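Local coordinates for protein PrgA (Enterococcus faecalis, PDB 6Z9K) that provides surface exclusion that protects the cell against unwanted conjugation, reaching far out from the cell surface, this piece being its CAP domain, at residues K89-Q101 with Q227-E241. Sequence-based numbering, arbitrary orientation. Where two conformers were deposited one is given.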
loop_
_atom_site.group_PDB
_atom_site.type_symbol
_atom_site.label_atom_id
_atom_site.label_comp_id
_atom_site.label_asym_id
_atom_site.label_seq_id
_atom_site.Cartn_x
_atom_site.Cartn_y
_atom_site.Cartn_z
ATOM N N LYS A 89 6.627 -11.256 -5.025
ATOM C CA LYS A 89 7.708 -12.040 -5.639
ATOM C C LYS A 89 7.749 -13.420 -4.947
ATOM O O LYS A 89 7.896 -14.466 -5.661
ATOM C CB LYS A 89 9.054 -11.327 -5.514
ATOM C CG LYS A 89 10.184 -12.071 -6.223
ATOM C CD LYS A 89 11.429 -11.259 -6.270
ATOM C CE LYS A 89 12.435 -11.855 -7.230
ATOM N NZ LYS A 89 13.751 -11.178 -7.089
ATOM N N LYS A 90 7.560 -13.485 -3.644
ATOM C CA LYS A 90 7.628 -14.814 -2.966
ATOM C C LYS A 90 6.499 -15.698 -3.492
ATOM O O LYS A 90 6.704 -16.921 -3.565
ATOM C CB LYS A 90 7.549 -14.659 -1.455
ATOM C CG LYS A 90 8.847 -14.096 -0.883
ATOM C CD LYS A 90 8.777 -13.770 0.575
ATOM C CE LYS A 90 10.124 -13.331 1.139
ATOM N NZ LYS A 90 9.982 -13.000 2.585
ATOM N N LEU A 91 5.375 -15.097 -3.877
ATOM C CA LEU A 91 4.181 -15.848 -4.342
ATOM C C LEU A 91 4.191 -15.992 -5.871
ATOM O O LEU A 91 3.242 -16.576 -6.412
ATOM C CB LEU A 91 2.892 -15.184 -3.835
ATOM C CG LEU A 91 2.629 -15.214 -2.338
ATOM C CD1 LEU A 91 1.327 -14.530 -1.987
ATOM C CD2 LEU A 91 2.645 -16.623 -1.779
ATOM N N GLY A 92 5.256 -15.597 -6.550
ATOM C CA GLY A 92 5.420 -15.713 -8.007
ATOM C C GLY A 92 4.405 -14.898 -8.777
ATOM O O GLY A 92 3.954 -15.346 -9.854
ATOM N N LEU A 93 4.019 -13.744 -8.231
ATOM C CA LEU A 93 3.086 -12.769 -8.855
ATOM C C LEU A 93 3.842 -11.639 -9.551
ATOM O O LEU A 93 5.005 -11.334 -9.184
ATOM C CB LEU A 93 2.217 -12.200 -7.742
ATOM C CG LEU A 93 1.274 -13.170 -7.054
ATOM C CD1 LEU A 93 0.722 -12.575 -5.797
ATOM C CD2 LEU A 93 0.169 -13.540 -7.986
ATOM N N SER A 94 3.205 -10.989 -10.535
ATOM C CA SER A 94 3.854 -9.904 -11.278
ATOM C C SER A 94 4.322 -8.845 -10.291
ATOM O O SER A 94 3.603 -8.598 -9.259
ATOM C CB SER A 94 2.884 -9.335 -12.321
ATOM O OG SER A 94 1.661 -8.919 -11.679
ATOM N N GLN A 95 5.434 -8.206 -10.591
ATOM C CA GLN A 95 6.092 -7.166 -9.773
ATOM C C GLN A 95 5.550 -5.803 -10.189
ATOM O O GLN A 95 5.261 -5.616 -11.364
ATOM C CB GLN A 95 7.595 -7.211 -10.005
ATOM C CG GLN A 95 8.229 -8.491 -9.517
ATOM C CD GLN A 95 8.010 -8.619 -8.043
ATOM O OE1 GLN A 95 7.036 -9.249 -7.623
ATOM N NE2 GLN A 95 8.877 -7.983 -7.271
ATOM N N LEU A 96 5.403 -4.893 -9.254
ATOM C CA LEU A 96 4.772 -3.578 -9.510
ATOM C C LEU A 96 5.842 -2.527 -9.724
ATOM O O LEU A 96 6.853 -2.534 -9.053
ATOM C CB LEU A 96 3.856 -3.207 -8.343
ATOM C CG LEU A 96 2.901 -4.316 -7.894
ATOM C CD1 LEU A 96 2.225 -3.993 -6.594
ATOM C CD2 LEU A 96 1.845 -4.621 -8.927
ATOM N N SER A 97 5.553 -1.611 -10.638
ATOM C CA SER A 97 6.348 -0.409 -10.919
ATOM C C SER A 97 5.777 0.746 -10.118
ATOM O O SER A 97 4.602 0.653 -9.717
ATOM C CB SER A 97 6.357 -0.096 -12.385
ATOM O OG SER A 97 5.068 0.243 -12.869
ATOM N N VAL A 98 6.604 1.776 -9.935
ATOM C CA VAL A 98 6.193 3.140 -9.575
ATOM C C VAL A 98 6.542 4.029 -10.758
ATOM O O VAL A 98 7.647 3.947 -11.278
ATOM C CB VAL A 98 6.888 3.576 -8.291
ATOM C CG1 VAL A 98 6.562 5.025 -7.993
ATOM C CG2 VAL A 98 6.455 2.683 -7.152
ATOM N N SER A 99 5.599 4.854 -11.182
ATOM C CA SER A 99 5.815 5.792 -12.306
ATOM C C SER A 99 5.245 7.154 -11.984
ATOM O O SER A 99 4.427 7.253 -11.079
ATOM C CB SER A 99 5.180 5.224 -13.544
ATOM O OG SER A 99 3.816 5.041 -13.329
ATOM N N ASP A 100 5.612 8.177 -12.740
ATOM C CA ASP A 100 4.914 9.486 -12.646
ATOM C C ASP A 100 3.416 9.245 -12.854
ATOM O O ASP A 100 2.622 9.862 -12.165
ATOM C CB ASP A 100 5.516 10.454 -13.649
ATOM C CG ASP A 100 7.016 10.522 -13.436
ATOM O OD1 ASP A 100 7.404 10.800 -12.284
ATOM O OD2 ASP A 100 7.764 10.134 -14.365
ATOM N N GLN A 101 3.065 8.334 -13.735
ATOM C CA GLN A 101 1.661 8.002 -14.079
ATOM C C GLN A 101 0.945 7.453 -12.838
ATOM O O GLN A 101 -0.124 7.930 -12.495
ATOM C CB GLN A 101 1.622 6.962 -15.186
ATOM C CG GLN A 101 0.240 6.468 -15.528
ATOM C CD GLN A 101 0.279 5.675 -16.813
ATOM O OE1 GLN A 101 0.883 4.620 -16.903
ATOM N NE2 GLN A 101 -0.461 6.170 -17.799
ATOM N N GLN A 227 -1.616 6.599 -22.902
ATOM C CA GLN A 227 -0.155 6.346 -22.790
ATOM C C GLN A 227 0.132 5.718 -21.404
ATOM O O GLN A 227 -0.404 6.220 -20.445
ATOM C CB GLN A 227 0.548 7.650 -23.195
ATOM C CG GLN A 227 0.177 8.074 -24.639
ATOM C CD GLN A 227 0.947 9.248 -25.199
ATOM O OE1 GLN A 227 1.384 9.245 -26.351
ATOM N NE2 GLN A 227 1.148 10.267 -24.378
ATOM N N TYR A 228 0.739 4.540 -21.414
ATOM C CA TYR A 228 1.267 3.773 -20.271
ATOM C C TYR A 228 2.743 4.099 -20.102
ATOM O O TYR A 228 3.536 4.234 -21.067
ATOM C CB TYR A 228 1.071 2.269 -20.441
ATOM C CG TYR A 228 1.508 1.417 -19.276
ATOM C CD1 TYR A 228 0.709 1.279 -18.146
ATOM C CD2 TYR A 228 2.768 0.815 -19.208
ATOM C CE1 TYR A 228 1.090 0.520 -17.054
ATOM C CE2 TYR A 228 3.161 0.046 -18.117
ATOM C CZ TYR A 228 2.349 -0.057 -16.995
ATOM O OH TYR A 228 2.704 -0.823 -15.915
ATOM N N GLN A 229 3.109 4.252 -18.841
ATOM C CA GLN A 229 4.492 4.566 -18.451
ATOM C C GLN A 229 5.039 3.341 -17.733
ATOM O O GLN A 229 4.406 2.895 -16.754
ATOM C CB GLN A 229 4.504 5.810 -17.592
ATOM C CG GLN A 229 5.907 6.295 -17.417
ATOM C CD GLN A 229 5.969 7.498 -16.537
ATOM O OE1 GLN A 229 5.008 7.823 -15.838
ATOM N NE2 GLN A 229 7.097 8.179 -16.629
ATOM N N ASN A 230 6.112 2.745 -18.270
ATOM C CA ASN A 230 6.693 1.547 -17.608
ATOM C C ASN A 230 7.165 1.872 -16.172
ATOM O O ASN A 230 7.006 0.990 -15.319
ATOM C CB ASN A 230 7.881 0.979 -18.381
ATOM C CG ASN A 230 7.477 0.316 -19.672
ATOM O OD1 ASN A 230 6.281 0.091 -19.911
ATOM N ND2 ASN A 230 8.443 0.147 -20.566
ATOM N N GLY A 231 7.748 3.052 -15.941
ATOM C CA GLY A 231 8.328 3.425 -14.646
ATOM C C GLY A 231 9.412 2.436 -14.214
ATOM O O GLY A 231 10.084 1.785 -15.072
ATOM N N GLU A 232 9.601 2.300 -12.918
ATOM C CA GLU A 232 10.695 1.445 -12.410
ATOM C C GLU A 232 10.082 0.425 -11.448
ATOM O O GLU A 232 9.379 0.844 -10.512
ATOM C CB GLU A 232 11.730 2.298 -11.689
ATOM C CG GLU A 232 12.892 1.475 -11.148
ATOM C CD GLU A 232 14.251 1.718 -11.787
ATOM O OE1 GLU A 232 14.334 2.631 -12.639
ATOM O OE2 GLU A 232 15.240 0.997 -11.433
ATOM N N VAL A 233 10.424 -0.849 -11.607
ATOM C CA VAL A 233 10.039 -1.882 -10.618
ATOM C C VAL A 233 10.764 -1.616 -9.291
ATOM O O VAL A 233 12.030 -1.506 -9.298
ATOM C CB VAL A 233 10.305 -3.296 -11.163
ATOM C CG1 VAL A 233 9.982 -4.333 -10.120
ATOM C CG2 VAL A 233 9.513 -3.561 -12.423
ATOM N N ALA A 234 10.008 -1.507 -8.196
ATOM C CA ALA A 234 10.531 -1.223 -6.849
ATOM C C ALA A 234 10.932 -2.573 -6.252
ATOM O O ALA A 234 10.149 -3.465 -6.239
ATOM C CB ALA A 234 9.484 -0.549 -6.003
ATOM N N SER A 235 12.170 -2.736 -5.875
ATOM C CA SER A 235 12.670 -4.043 -5.372
ATOM C C SER A 235 13.648 -3.796 -4.228
ATOM O O SER A 235 14.601 -3.034 -4.431
ATOM C CB SER A 235 13.325 -4.791 -6.501
ATOM O OG SER A 235 13.818 -6.039 -6.031
ATOM N N MET A 236 13.409 -4.398 -3.077
ATOM C CA MET A 236 14.372 -4.397 -1.947
ATOM C C MET A 236 14.944 -5.815 -1.831
ATOM O O MET A 236 14.237 -6.756 -2.169
ATOM C CB MET A 236 13.678 -3.999 -0.637
ATOM C CG MET A 236 12.717 -5.052 -0.141
ATOM S SD MET A 236 11.579 -4.590 1.176
ATOM C CE MET A 236 12.560 -3.467 2.134
ATOM N N LYS A 237 16.163 -5.983 -1.297
ATOM C CA LYS A 237 16.704 -7.350 -1.043
ATOM C C LYS A 237 15.826 -7.998 0.020
ATOM O O LYS A 237 15.457 -7.281 0.953
ATOM C CB LYS A 237 18.174 -7.296 -0.620
ATOM C CG LYS A 237 19.171 -7.526 -1.749
ATOM C CD LYS A 237 20.014 -8.784 -1.552
ATOM C CE LYS A 237 20.799 -9.203 -2.778
ATOM N NZ LYS A 237 22.132 -8.551 -2.833
ATOM N N SER A 238 15.429 -9.257 -0.154
ATOM C CA SER A 238 14.597 -9.976 0.830
ATOM C C SER A 238 15.456 -10.274 2.059
ATOM O O SER A 238 16.685 -10.302 1.927
ATOM C CB SER A 238 13.968 -11.235 0.286
ATOM O OG SER A 238 14.910 -12.306 0.204
ATOM N N LYS A 239 14.825 -10.459 3.214
ATOM C CA LYS A 239 15.559 -10.878 4.432
ATOM C C LYS A 239 16.276 -12.196 4.172
ATOM O O LYS A 239 17.446 -12.361 4.613
ATOM C CB LYS A 239 14.583 -11.036 5.587
ATOM C CG LYS A 239 14.298 -9.743 6.316
ATOM C CD LYS A 239 13.912 -10.001 7.768
ATOM C CE LYS A 239 12.424 -9.985 7.919
ATOM N NZ LYS A 239 12.079 -9.937 9.344
ATOM N N GLU A 240 15.604 -13.095 3.468
ATOM C CA GLU A 240 16.110 -14.456 3.162
ATOM C C GLU A 240 17.353 -14.374 2.266
ATOM O O GLU A 240 18.359 -15.081 2.585
ATOM C CB GLU A 240 14.965 -15.300 2.582
ATOM C CG GLU A 240 13.878 -15.622 3.595
ATOM C CD GLU A 240 12.810 -14.545 3.807
ATOM O OE1 GLU A 240 12.777 -13.587 3.037
ATOM O OE2 GLU A 240 12.029 -14.653 4.779
ATOM N N GLU A 241 17.337 -13.512 1.238
ATOM C CA GLU A 241 18.528 -13.198 0.395
ATOM C C GLU A 241 19.663 -12.667 1.277
ATOM O O GLU A 241 20.787 -13.164 1.110
ATOM C CB GLU A 241 18.215 -12.180 -0.703
ATOM C CG GLU A 241 17.518 -12.790 -1.917
ATOM C CD GLU A 241 16.563 -11.866 -2.668
ATOM O OE1 GLU A 241 16.654 -10.611 -2.475
ATOM O OE2 GLU A 241 15.708 -12.401 -3.441
HETATM O O HOH W 1 11.808 -10.079 3.071
HETATM O O HOH W 2 3.789 2.251 -14.207
#
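A two-stranded antiparallel ladder pairs Val-98 with Glu-232 and, one residue on, Ser-97 with Val-233, tying the link between helices 70-90 and 100-112 to the C-terminal tail of the CAP domain. It is a compact example of a short sheet whose ends are held by side-chain bonds on either flank. Val-98 and Glu-232 form the hydrogen-bonded pair, with Val-98 N to Glu-232 O and Glu-232 N to Val-98 O both 3.0 Å. Beside them, CG1 of Val-233 rests against CB of Gln-95 at 3.7 Å.

At one end, two glutamines exchange bonds with each other's backbone. The chain of Gln-101 reaches out with CG anti to the backbone N (chi1 175°) and extended beyond it, laying its amide along 227-229: OE1 accepts from Gln-229 N, which approaches from above the carbonyl plane, while NE2 meets a lone pair of Gln-227 O in a short, bent bond (2.6 Å) whose exact geometry is doubtful. In return, Gln-229 OE1 takes Gln-101 N at 2.9 Å, nearly in line with its own C=O bond, at the first turn of helix 100-112. Its NE2 gives a hydrogen to Asp-100 OD2 (3.1 Å) on the anti side, somewhat out of the carboxylate plane, the two planes turned 43° apart; Asp-100 OD1 is salt-bridged to Lys-74. A water joins Ser-97 OG, Ser-99 OG and Gln-229 O; Ser-97 OG also bonds Thr-195 O, and Ser-99, N-cap of helix 100-112, caps the backbone N of Ser-102.

At the far end, Lys-90 crosses Glu-240 at about a right angle, and its NZ comes to OE1 from above the carboxylate plane (2.9 Å). Ser-238 and Glu-241 close a capping box there.

The oxygen and the nitrogen of each amide both have a partner, OE1 a backbone N-H and NE2 an oxygen, which should fix the rotation of both amides, whereas the lysine-glutamate bridge, between exposed residues, is probably the more adaptable tie.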